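Local coordinates for protein DyP (Bjerkandera adusta, PDB 3VXJ) that binds heme b and probably acts as a dye-decolorizing peroxidase, at residues 204-208 / 360-364. Numbering follows the deposited sequence.
Sequences DTGTR and QSIIG
Ile362 and Ser361 pack against an Asx turn closed by Asp204, where two surface loops of the C-terminal DyP-type peroxidase region meet; residues 360-364 lead out of the end of strand 353-360, an inner strand of a four-stranded antiparallel sheet. With CG anti to the backbone N (chi1 -175°), the Asp204 carboxylate reaches Gly206 and Arg208 of its own loop, and OD1 accepts the backbone N of Gly206 at 2.9 Å from above the carboxylate plane. Arg208 grips the same carboxylate side-on, with both oxygens near the guanidinium plane: NE reaches OD2 of Asp204 at 2.8 Å and NH2 reaches OD1. Glycine suits position 206, since a CB there would run into Arg208 NH2. An alanine in place of Asp204 would probably leave the Arg208 guanidinium without its countercharge, freer to turn, and the Gly206 N-H without its turn acceptor. Ser361, small enough to sit close by, sets CB 4.0 Å from Asp204 CG, while its OG turns to Gly195 O for a hydrogen bond. Arg208 NH1 bonds to Leu85 O, a second hold on the guanidinium. The slim, extended arm of Ile362 crosses Arg208 at about a right angle, CG1 meeting the guanidinium edge 3.4 Å from NH2, and its CD1 ends 3.5 Å from Thr205 OG1.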
ATOM      1  N   ASP A 204      -2.253 -19.410  -6.249  1.00 11.00           N
ATOM      2  CA  ASP A 204      -3.496 -18.737  -6.603  1.00 11.35           C
ATOM      3  C   ASP A 204      -4.597 -19.791  -6.681  1.00 12.02           C
ATOM      4  O   ASP A 204      -4.395 -20.870  -7.246  1.00 14.04           O
ATOM      5  CB  ASP A 204      -3.327 -18.028  -7.943  1.00 10.59           C
ATOM      6  CG  ASP A 204      -4.542 -17.205  -8.341  1.00 10.23           C
ATOM      7  OD1 ASP A 204      -5.473 -17.020  -7.533  1.00  9.67           O
ATOM      8  OD2 ASP A 204      -4.565 -16.762  -9.501  1.00 10.01           O
ATOM      9  N   THR A 205      -5.750 -19.500  -6.087  1.00 11.54           N
ATOM     10  CA  THR A 205      -6.893 -20.414  -6.164  1.00 11.89           C
ATOM     11  C   THR A 205      -8.053 -19.871  -6.997  1.00 11.35           C
ATOM     12  O   THR A 205      -9.074 -20.541  -7.143  1.00 11.57           O
ATOM     13  CB  THR A 205      -7.427 -20.775  -4.777  1.00 12.36           C
ATOM     14  OG1 THR A 205      -7.794 -19.572  -4.085  1.00 13.57           O
ATOM     15  CG2 THR A 205      -6.369 -21.537  -3.983  1.00 13.32           C
ATOM     16  N   GLY A 206      -7.905 -18.665  -7.535  1.00 10.71           N
ATOM     17  CA  GLY A 206      -8.970 -18.046  -8.330  1.00 10.27           C
ATOM     18  C   GLY A 206      -9.031 -18.628  -9.729  1.00 10.08           C
ATOM     19  O   GLY A 206      -8.026 -19.089 -10.265  1.00 10.31           O
ATOM     20  N   THR A 207     -10.210 -18.585 -10.334  1.00  9.72           N
ATOM     21  CA  THR A 207     -10.405 -19.150 -11.663  1.00  9.91           C
ATOM     22  C   THR A 207     -10.016 -18.119 -12.719  1.00  9.25           C
ATOM     23  O   THR A 207     -10.763 -17.160 -12.953  1.00  9.97           O
ATOM     24  CB  THR A 207     -11.869 -19.591 -11.835  1.00 10.25           C
ATOM     25  OG1 THR A 207     -12.180 -20.550 -10.819  1.00 11.69           O
ATOM     26  CG2 THR A 207     -12.102 -20.216 -13.199  1.00 10.97           C
ATOM     27  N   ARG A 208      -8.850 -18.295 -13.336  1.00  9.09           N
ATOM     28  CA  ARG A 208      -8.279 -17.268 -14.216  1.00  8.89           C
ATOM     29  C   ARG A 208      -8.292 -17.680 -15.676  1.00  9.20           C
ATOM     30  O   ARG A 208      -7.914 -18.811 -15.992  1.00  9.04           O
ATOM     31  CB  ARG A 208      -6.812 -16.988 -13.856  1.00  9.37           C
ATOM     32  CG  ARG A 208      -6.527 -16.840 -12.383  1.00  8.16           C
ATOM     33  CD  ARG A 208      -7.269 -15.676 -11.792  1.00  8.19           C
ATOM     34  NE  ARG A 208      -6.955 -15.612 -10.374  1.00  9.82           N
ATOM     35  CZ  ARG A 208      -7.610 -14.882  -9.487  1.00 10.03           C
ATOM     36  NH1 ARG A 208      -8.655 -14.143  -9.844  1.00  9.41           N
ATOM     37  NH2 ARG A 208      -7.214 -14.919  -8.225  1.00  9.66           N
ATOM     38  N   GLN A 360      -1.959  -8.167  -5.128  1.00  6.70           N
ATOM     39  CA  GLN A 360      -2.237  -9.542  -4.691  1.00  7.16           C
ATOM     40  C   GLN A 360      -3.020 -10.226  -5.800  1.00  7.41           C
ATOM     41  O   GLN A 360      -3.649  -9.561  -6.623  1.00  7.68           O
ATOM     42  CB  GLN A 360      -3.064  -9.554  -3.395  1.00  7.11           C
ATOM     43  CG  GLN A 360      -4.379  -8.768  -3.489  1.00  7.64           C
ATOM     44  CD  GLN A 360      -4.207  -7.293  -3.160  1.00  7.00           C
ATOM     45  OE1 GLN A 360      -3.873  -6.935  -2.034  1.00  7.73           O
ATOM     46  NE2 GLN A 360      -4.450  -6.422  -4.145  1.00  7.39           N
ATOM     47  N   SER A 361      -2.989 -11.554  -5.821  1.00  7.87           N
ATOM     48  CA  SER A 361      -3.790 -12.296  -6.787  1.00  8.01           C
ATOM     49  C   SER A 361      -5.282 -12.285  -6.443  1.00  8.19           C
ATOM     50  O   SER A 361      -6.114 -12.360  -7.345  1.00  8.36           O
ATOM     51  CB  SER A 361      -3.292 -13.734  -6.902  1.00  8.27           C
ATOM     52  OG  SER A 361      -3.456 -14.373  -5.648  1.00  9.37           O
ATOM     53  N   ILE A 362      -5.609 -12.212  -5.150  1.00  7.71           N
ATOM     54  CA  ILE A 362      -7.000 -12.291  -4.696  1.00  8.09           C
ATOM     55  C   ILE A 362      -7.219 -11.087  -3.807  1.00  7.72           C
ATOM     56  O   ILE A 362      -6.676 -11.014  -2.702  1.00  8.19           O
ATOM     57  CB  ILE A 362      -7.296 -13.609  -3.934  1.00  8.04           C
ATOM     58  CG1 ILE A 362      -7.095 -14.816  -4.854  1.00  8.25           C
ATOM     59  CG2 ILE A 362      -8.733 -13.613  -3.366  1.00  8.20           C
ATOM     60  CD1 ILE A 362      -6.947 -16.156  -4.120  1.00 10.43           C
ATOM     61  N   ILE A 363      -7.973 -10.114  -4.319  1.00  7.32           N
ATOM     62  CA  ILE A 363      -8.207  -8.868  -3.582  1.00  7.81           C
ATOM     63  C   ILE A 363      -8.731  -9.168  -2.177  1.00  7.74           C
ATOM     64  O   ILE A 363      -8.271  -8.582  -1.190  1.00  7.56           O
ATOM     65  CB  ILE A 363      -9.156  -7.924  -4.356  1.00  7.83           C
ATOM     66  CG1 ILE A 363      -8.465  -7.436  -5.635  1.00  7.59           C
ATOM     67  CG2 ILE A 363      -9.572  -6.730  -3.484  1.00  9.26           C
ATOM     68  CD1 ILE A 363      -9.373  -6.630  -6.563  1.00  8.59           C
ATOM     69  N   GLY A 364      -9.665 -10.109  -2.095  1.00  8.28           N
ATOM     70  CA  GLY A 364     -10.292 -10.477  -0.830  1.00  7.97           C
ATOM     71  C   GLY A 364      -9.369 -11.086   0.209  1.00  8.43           C
ATOM     72  O   GLY A 364      -9.710 -11.128   1.385  1.00  9.24           O
TER